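Local coordinates for protein acid phosphatase (Bacillus anthracis, PDB 2I34) that probably catalyses the hydrolysis of phosphate monoesters at acidic pH, as a magnesium-binding acid phosphatase of the HAD superfamily, subfamily IIIB, at residues Ala61-Leu66 against Val175-Asp180; Tyr121-Arg126 against Lys163-Val168. One frame throughout, in Å; residues are numbered along the deposited sequence.

Interaction 1 (Ala61-Leu66 against Val175-Asp180). With MG (magnesium ion), chain C; WO4 (tungstate(VI)ion), chain D.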
loop_
_atom_site.group_PDB
_atom_site.type_symbol
_atom_site.label_atom_id
_atom_site.label_comp_id
_atom_site.label_asym_id
_atom_site.label_seq_id
_atom_site.Cartn_x
_atom_site.Cartn_y
_atom_site.Cartn_z
ATOM N N ALA A 61 6.099 3.427 24.735
ATOM C CA ALA A 61 4.836 3.757 24.059
ATOM C C ALA A 61 4.893 3.474 22.561
ATOM O O ALA A 61 5.968 3.383 21.968
ATOM C CB ALA A 61 4.450 5.213 24.293
ATOM N N ILE A 62 3.721 3.300 21.975
ATOM C CA ILE A 62 3.560 3.366 20.525
ATOM C C ILE A 62 2.588 4.491 20.191
ATOM O O ILE A 62 1.735 4.847 21.007
ATOM C CB ILE A 62 3.061 2.047 19.910
ATOM C CG1 ILE A 62 1.677 1.661 20.456
ATOM C CG2 ILE A 62 4.087 0.940 20.141
ATOM C CD1 ILE A 62 0.990 0.575 19.667
ATOM N N VAL A 63 2.743 5.045 18.991
ATOM C CA VAL A 63 1.907 6.129 18.498
ATOM C C VAL A 63 1.263 5.657 17.188
ATOM O O VAL A 63 1.941 5.118 16.308
ATOM C CB VAL A 63 2.744 7.425 18.256
ATOM C CG1 VAL A 63 2.004 8.444 17.419
ATOM C CG2 VAL A 63 3.195 8.045 19.592
ATOM N N LEU A 64 -0.047 5.855 17.087
ATOM C CA LEU A 64 -0.777 5.599 15.862
ATOM C C LEU A 64 -1.634 6.786 15.485
ATOM O O LEU A 64 -2.293 7.404 16.338
ATOM C CB LEU A 64 -1.691 4.379 15.999
ATOM C CG LEU A 64 -1.091 3.103 16.605
ATOM C CD1 LEU A 64 -1.375 3.027 18.101
ATOM C CD2 LEU A 64 -1.613 1.873 15.854
ATOM N N ASP A 65 -1.624 7.082 14.190
ATOM C CA ASP A 65 -2.678 7.841 13.537
ATOM C C ASP A 65 -4.004 7.062 13.620
ATOM O O ASP A 65 -3.982 5.841 13.819
ATOM C CB ASP A 65 -2.307 8.034 12.071
ATOM C CG ASP A 65 -3.388 8.700 11.293
ATOM O OD1 ASP A 65 -3.724 9.842 11.659
ATOM O OD2 ASP A 65 -3.911 8.093 10.316
ATOM N N LEU A 66 -5.144 7.753 13.466
ATOM C CA LEU A 66 -6.453 7.070 13.410
ATOM C C LEU A 66 -7.014 6.794 12.008
ATOM O O LEU A 66 -7.180 5.637 11.628
ATOM C CB LEU A 66 -7.506 7.799 14.260
ATOM C CG LEU A 66 -7.343 7.611 15.771
ATOM C CD1 LEU A 66 -8.376 8.441 16.543
ATOM C CD2 LEU A 66 -7.459 6.137 16.144
ATOM N N VAL A 175 8.539 3.681 20.673
ATOM C CA VAL A 175 9.314 2.663 19.972
ATOM C C VAL A 175 8.821 2.435 18.532
ATOM O O VAL A 175 9.588 1.979 17.702
ATOM C CB VAL A 175 9.412 1.328 20.771
ATOM C CG1 VAL A 175 10.047 1.582 22.120
ATOM C CG2 VAL A 175 8.053 0.633 20.920
ATOM N N LEU A 176 7.561 2.780 18.256
ATOM C CA LEU A 176 6.964 2.632 16.934
ATOM C C LEU A 176 5.940 3.720 16.653
ATOM O O LEU A 176 5.233 4.157 17.567
ATOM C CB LEU A 176 6.252 1.285 16.813
ATOM C CG LEU A 176 7.086 0.008 16.792
ATOM C CD1 LEU A 176 6.198 -1.153 17.159
ATOM C CD2 LEU A 176 7.731 -0.213 15.424
ATOM N N PHE A 177 5.884 4.132 15.379
ATOM C CA PHE A 177 4.847 5.028 14.832
ATOM C C PHE A 177 4.111 4.311 13.710
ATOM O O PHE A 177 4.753 3.667 12.881
ATOM C CB PHE A 177 5.461 6.300 14.270
ATOM C CG PHE A 177 6.174 7.137 15.287
ATOM C CD1 PHE A 177 5.554 8.249 15.852
ATOM C CD2 PHE A 177 7.466 6.822 15.678
ATOM C CE1 PHE A 177 6.223 9.033 16.783
ATOM C CE2 PHE A 177 8.154 7.613 16.627
ATOM C CZ PHE A 177 7.528 8.710 17.175
ATOM N N PHE A 178 2.778 4.405 13.708
ATOM C CA PHE A 178 1.945 3.822 12.665
ATOM C C PHE A 178 1.138 4.924 11.959
ATOM O O PHE A 178 0.539 5.801 12.619
ATOM C CB PHE A 178 0.971 2.785 13.244
ATOM C CG PHE A 178 1.648 1.584 13.891
ATOM C CD1 PHE A 178 1.654 0.350 13.259
ATOM C CD2 PHE A 178 2.253 1.699 15.137
ATOM C CE1 PHE A 178 2.254 -0.754 13.858
ATOM C CE2 PHE A 178 2.872 0.615 15.738
ATOM C CZ PHE A 178 2.866 -0.623 15.093
ATOM N N GLY A 179 1.105 4.872 10.631
ATOM C CA GLY A 179 0.350 5.856 9.852
ATOM C C GLY A 179 0.235 5.566 8.366
ATOM O O GLY A 179 0.923 4.682 7.831
ATOM N N ASP A 180 -0.657 6.300 7.711
ATOM C CA ASP A 180 -0.848 6.206 6.257
ATOM C C ASP A 180 -0.312 7.447 5.536
ATOM O O ASP A 180 -0.360 7.527 4.308
ATOM C CB ASP A 180 -2.343 6.050 5.917
ATOM C CG ASP A 180 -3.161 7.267 6.336
ATOM O OD1 ASP A 180 -3.309 7.467 7.566
ATOM O OD2 ASP A 180 -3.627 8.039 5.451
HETATM MG MG MG C . -4.419 8.913 8.521
HETATM W W WO4 D . -5.617 11.295 11.018
HETATM O O1 WO4 D . -7.113 12.577 10.518
HETATM O O2 WO4 D . -5.290 10.190 9.347
HETATM O O3 WO4 D . -6.539 10.307 12.489
HETATM O O4 WO4 D . -4.131 12.542 11.586
HETATM O O HOH W 1 -5.114 9.814 6.727
HETATM O O HOH W 2 -2.720 10.150 8.555
#
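The Phe178 ring has the carbonyl oxygen Val63 O at its edge, in the ring plane, while Leu64 CD2 and Ile62 CD1 approach it obliquely; Leu64 CD2 reaches Phe178 CB at 3.8 Å. Phe177 carries its ring to the other side of the sheet, where CD1 lies 3.8 Å from Val63 CB. The parallel register sets Val63 beside Phe177 and Leu64 beside Phe178 (strand axes 4.7 Å apart, inclined by 12°). Val63 uses both backbone polar atoms toward strand 175-179: its N donates to Leu176 O, and its O accepts from Phe178 N at 2.8 Å, in the carbonyl plane. Asp65 N then closes the ladder on Phe178 O, nearly straight (169°).

Beyond it lies a metal site. With CG anti to the backbone N (chi1 175°), the Asp65 carboxylate reaches past the strand end, where OD2 binds magnesium at 2.0 Å and OD1 lies 2.5 Å from the tungsten. Asp180 OD1 binds the same magnesium at 2.1 Å, so the ion joins the two strand ends; Asp67 O, two waters and a tungstate oxygen complete its shell. Asp65 probably opens the DxDx(T/V) motif of HAD enzymes, whose first aspartate is the nucleophile, consistent with tungstate mimicking phosphate. Thr69 and Asn216 hold the two carboxylates. Strand 119-125 flanks 59-64, helix 106-115 packs on Ile62 and Leu64, and helix 31-54 on Leu176.

Interaction 2 (Tyr121-Arg126 against Lys163-Val168). With WO4 (tungstate(VI)ion), chain D.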
loop_
_atom_site.group_PDB
_atom_site.type_symbol
_atom_site.label_atom_id
_atom_site.label_comp_id
_atom_site.label_asym_id
_atom_site.label_seq_id
_atom_site.Cartn_x
_atom_site.Cartn_y
_atom_site.Cartn_z
ATOM N N TYR A 121 -0.768 5.794 22.204
ATOM C CA TYR A 121 -1.298 7.145 21.959
ATOM C C TYR A 121 -1.798 7.257 20.535
ATOM O O TYR A 121 -1.062 6.992 19.575
ATOM C CB TYR A 121 -0.256 8.227 22.283
ATOM C CG TYR A 121 0.082 8.179 23.744
ATOM C CD1 TYR A 121 -0.710 8.846 24.684
ATOM C CD2 TYR A 121 1.134 7.387 24.209
ATOM C CE1 TYR A 121 -0.439 8.754 26.042
ATOM C CE2 TYR A 121 1.427 7.304 25.581
ATOM C CZ TYR A 121 0.626 7.979 26.486
ATOM O OH TYR A 121 0.884 7.883 27.839
ATOM N N TYR A 122 -3.068 7.623 20.432
ATOM C CA TYR A 122 -3.728 7.847 19.162
ATOM C C TYR A 122 -3.600 9.333 18.867
ATOM O O TYR A 122 -4.312 10.166 19.431
ATOM C CB TYR A 122 -5.198 7.427 19.232
ATOM C CG TYR A 122 -5.449 6.007 19.709
ATOM C CD1 TYR A 122 -5.313 4.927 18.833
ATOM C CD2 TYR A 122 -5.862 5.746 21.015
ATOM C CE1 TYR A 122 -5.572 3.630 19.239
ATOM C CE2 TYR A 122 -6.106 4.427 21.450
ATOM C CZ TYR A 122 -5.963 3.369 20.538
ATOM O OH TYR A 122 -6.218 2.052 20.903
ATOM N N ILE A 123 -2.643 9.658 18.012
ATOM C CA ILE A 123 -2.367 11.031 17.683
ATOM C C ILE A 123 -2.984 11.247 16.303
ATOM O O ILE A 123 -2.468 10.737 15.316
ATOM C CB ILE A 123 -0.848 11.340 17.724
ATOM C CG1 ILE A 123 -0.326 11.102 19.136
ATOM C CG2 ILE A 123 -0.575 12.784 17.299
ATOM C CD1 ILE A 123 1.144 11.541 19.367
ATOM N N SER A 124 -4.060 12.037 16.278
ATOM C CA SER A 124 -4.945 12.183 15.126
ATOM C C SER A 124 -5.286 13.652 14.885
ATOM O O SER A 124 -5.474 14.421 15.835
ATOM C CB SER A 124 -6.240 11.400 15.385
ATOM O OG SER A 124 -7.222 11.665 14.401
ATOM N N ASN A 125 -5.387 14.016 13.608
ATOM C CA ASN A 125 -5.787 15.349 13.201
ATOM C C ASN A 125 -7.291 15.554 13.073
ATOM O O ASN A 125 -7.731 16.593 12.606
ATOM C CB ASN A 125 -5.044 15.751 11.930
ATOM C CG ASN A 125 -3.598 16.101 12.210
ATOM O OD1 ASN A 125 -3.201 16.211 13.369
ATOM N ND2 ASN A 125 -2.813 16.294 11.164
ATOM N N ARG A 126 -8.078 14.590 13.547
ATOM C CA ARG A 126 -9.429 14.912 14.038
ATOM C C ARG A 126 -9.300 16.064 15.016
ATOM O O ARG A 126 -8.279 16.178 15.684
ATOM C CB ARG A 126 -10.080 13.718 14.734
ATOM C CG ARG A 126 -10.403 12.604 13.776
ATOM C CD ARG A 126 -10.983 11.392 14.486
ATOM N NE ARG A 126 -11.417 10.384 13.517
ATOM C CZ ARG A 126 -12.521 9.651 13.621
ATOM N NH1 ARG A 126 -13.341 9.799 14.648
ATOM N NH2 ARG A 126 -12.837 8.783 12.656
ATOM N N LYS A 163 4.036 18.608 18.077
ATOM C CA LYS A 163 3.781 19.011 19.469
ATOM C C LYS A 163 3.289 17.839 20.342
ATOM O O LYS A 163 3.706 17.685 21.484
ATOM C CB LYS A 163 2.770 20.165 19.531
ATOM C CG LYS A 163 2.503 20.668 20.941
ATOM C CD LYS A 163 1.418 21.706 20.971
ATOM C CE LYS A 163 1.043 22.062 22.405
ATOM N NZ LYS A 163 0.149 23.261 22.457
ATOM N N ARG A 164 2.379 17.039 19.807
ATOM C CA ARG A 164 1.860 15.881 20.532
ATOM C C ARG A 164 2.883 14.740 20.625
ATOM O O ARG A 164 2.982 14.086 21.658
ATOM C CB ARG A 164 0.534 15.399 19.911
ATOM C CG ARG A 164 -0.618 16.334 20.251
ATOM C CD ARG A 164 -1.797 16.132 19.339
ATOM N NE ARG A 164 -1.621 16.824 18.066
ATOM C CZ ARG A 164 -2.281 16.531 16.949
ATOM N NH1 ARG A 164 -3.150 15.538 16.894
ATOM N NH2 ARG A 164 -2.048 17.231 15.855
ATOM N N ARG A 165 3.639 14.509 19.553
ATOM C CA ARG A 165 4.742 13.542 19.594
ATOM C C ARG A 165 5.750 13.878 20.666
ATOM O O ARG A 165 6.152 12.999 21.422
ATOM C CB ARG A 165 5.457 13.426 18.247
ATOM C CG ARG A 165 4.669 12.627 17.227
ATOM C CD ARG A 165 5.491 12.354 15.990
ATOM N NE ARG A 165 5.768 13.563 15.209
ATOM C CZ ARG A 165 5.131 13.937 14.098
ATOM N NH1 ARG A 165 4.144 13.219 13.593
ATOM N NH2 ARG A 165 5.499 15.044 13.470
ATOM N N GLU A 166 6.150 15.148 20.730
ATOM C CA GLU A 166 7.149 15.579 21.681
ATOM C C GLU A 166 6.630 15.503 23.117
ATOM O O GLU A 166 7.390 15.156 24.009
ATOM C CB GLU A 166 7.644 17.000 21.356
ATOM C CG GLU A 166 8.949 17.391 22.046
ATOM C CD GLU A 166 8.775 17.838 23.494
ATOM O OE1 GLU A 166 7.676 18.344 23.846
ATOM O OE2 GLU A 166 9.741 17.698 24.269
ATOM N N LEU A 167 5.351 15.820 23.344
ATOM C CA LEU A 167 4.767 15.690 24.690
ATOM C C LEU A 167 4.817 14.238 25.162
ATOM O O LEU A 167 5.160 13.958 26.308
ATOM C CB LEU A 167 3.321 16.189 24.739
ATOM N N VAL A 168 4.486 13.311 24.276
ATOM C CA VAL A 168 4.536 11.888 24.621
ATOM C C VAL A 168 5.976 11.445 24.946
ATOM O O VAL A 168 6.179 10.684 25.886
ATOM C CB VAL A 168 3.896 11.022 23.504
ATOM C CG1 VAL A 168 4.158 9.525 23.726
ATOM C CG2 VAL A 168 2.400 11.295 23.454
HETATM W W WO4 D . -5.617 11.295 11.018
HETATM O O1 WO4 D . -7.113 12.577 10.518
HETATM O O2 WO4 D . -5.290 10.190 9.347
HETATM O O3 WO4 D . -6.539 10.307 12.489
HETATM O O4 WO4 D . -4.131 12.542 11.586
#
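Arg164 and Ile123 bury the most surface, 87 and 84 Å², and their chains run past one another, pointing opposite ways. The Ile123 methyl CG2 lies over one face of the guanidinium, 3.8 Å from Arg164 NH1. Ile123 CD1 runs on to the helix backbone, 3.9 Å from Arg165 N. The arginine chain bends at chi3 (-81°), which turns its guanidinium along the strand, edge-on to two oxygens. NH2 donates to Asn125 OD1 at 2.9 Å, nearly straight at 165° and close to the guanidinium plane, with the amide turned 38° from that plane; NH1 reaches Ser124 O at 2.8 Å, but the bond is bent and weak. Glu158 takes NE in a salt bridge and Leu152 O takes NH1, so all three nitrogens have partners.

Helix 162-171 runs almost antiparallel to strand 119-125, the short-segment axes 9.7 Å apart, covering one face of the parallel sheet of this Rossmann-like HAD fold. The strand's C-terminal end belongs to the anion site: Asn125 N donates to tungstate O4 at 2.8 Å, and Ser124 OG points at tungstate O3, at a doubtfully short distance, while accepting from Arg126 N in an ST turn. Arg164 probably acts as a second-shell residue, its firm bond to Asn125 OD1 and weak one to Ser124 O holding the chain that presents Asn125 N to the ion.

Val168, third with 57 Å², lies aslant on Tyr121: CG2 sits over one ring face, 4.2 Å from the centroid in a CH-pi contact, and CG1 touches Tyr121 CD2.

Interactions 1 and 2 have centres about 9 Å apart and share one parallel sheet. Strand 119-125 is the neighbour of strand 59-64: Leu64 O lies 2.8 Å from Ile123 N, probably a hydrogen bond. Along the chain, 121-126 and 163-168 are nested between 61-66 and 175-180, and helix 162-171 leads directly into strand 172-179. Their side chains also pack together, with Phe177 CE1 3.5 Å from Arg165 CD. Both contacts reach the same tungstate from neighbouring C-terminal strand ends, interaction 1 supplying Asp65 and the magnesium, interaction 2 Ser124 and Asn125. Such convergence is consistent with a HAD phosphatase active site at the C-terminal edge of the parallel sheet.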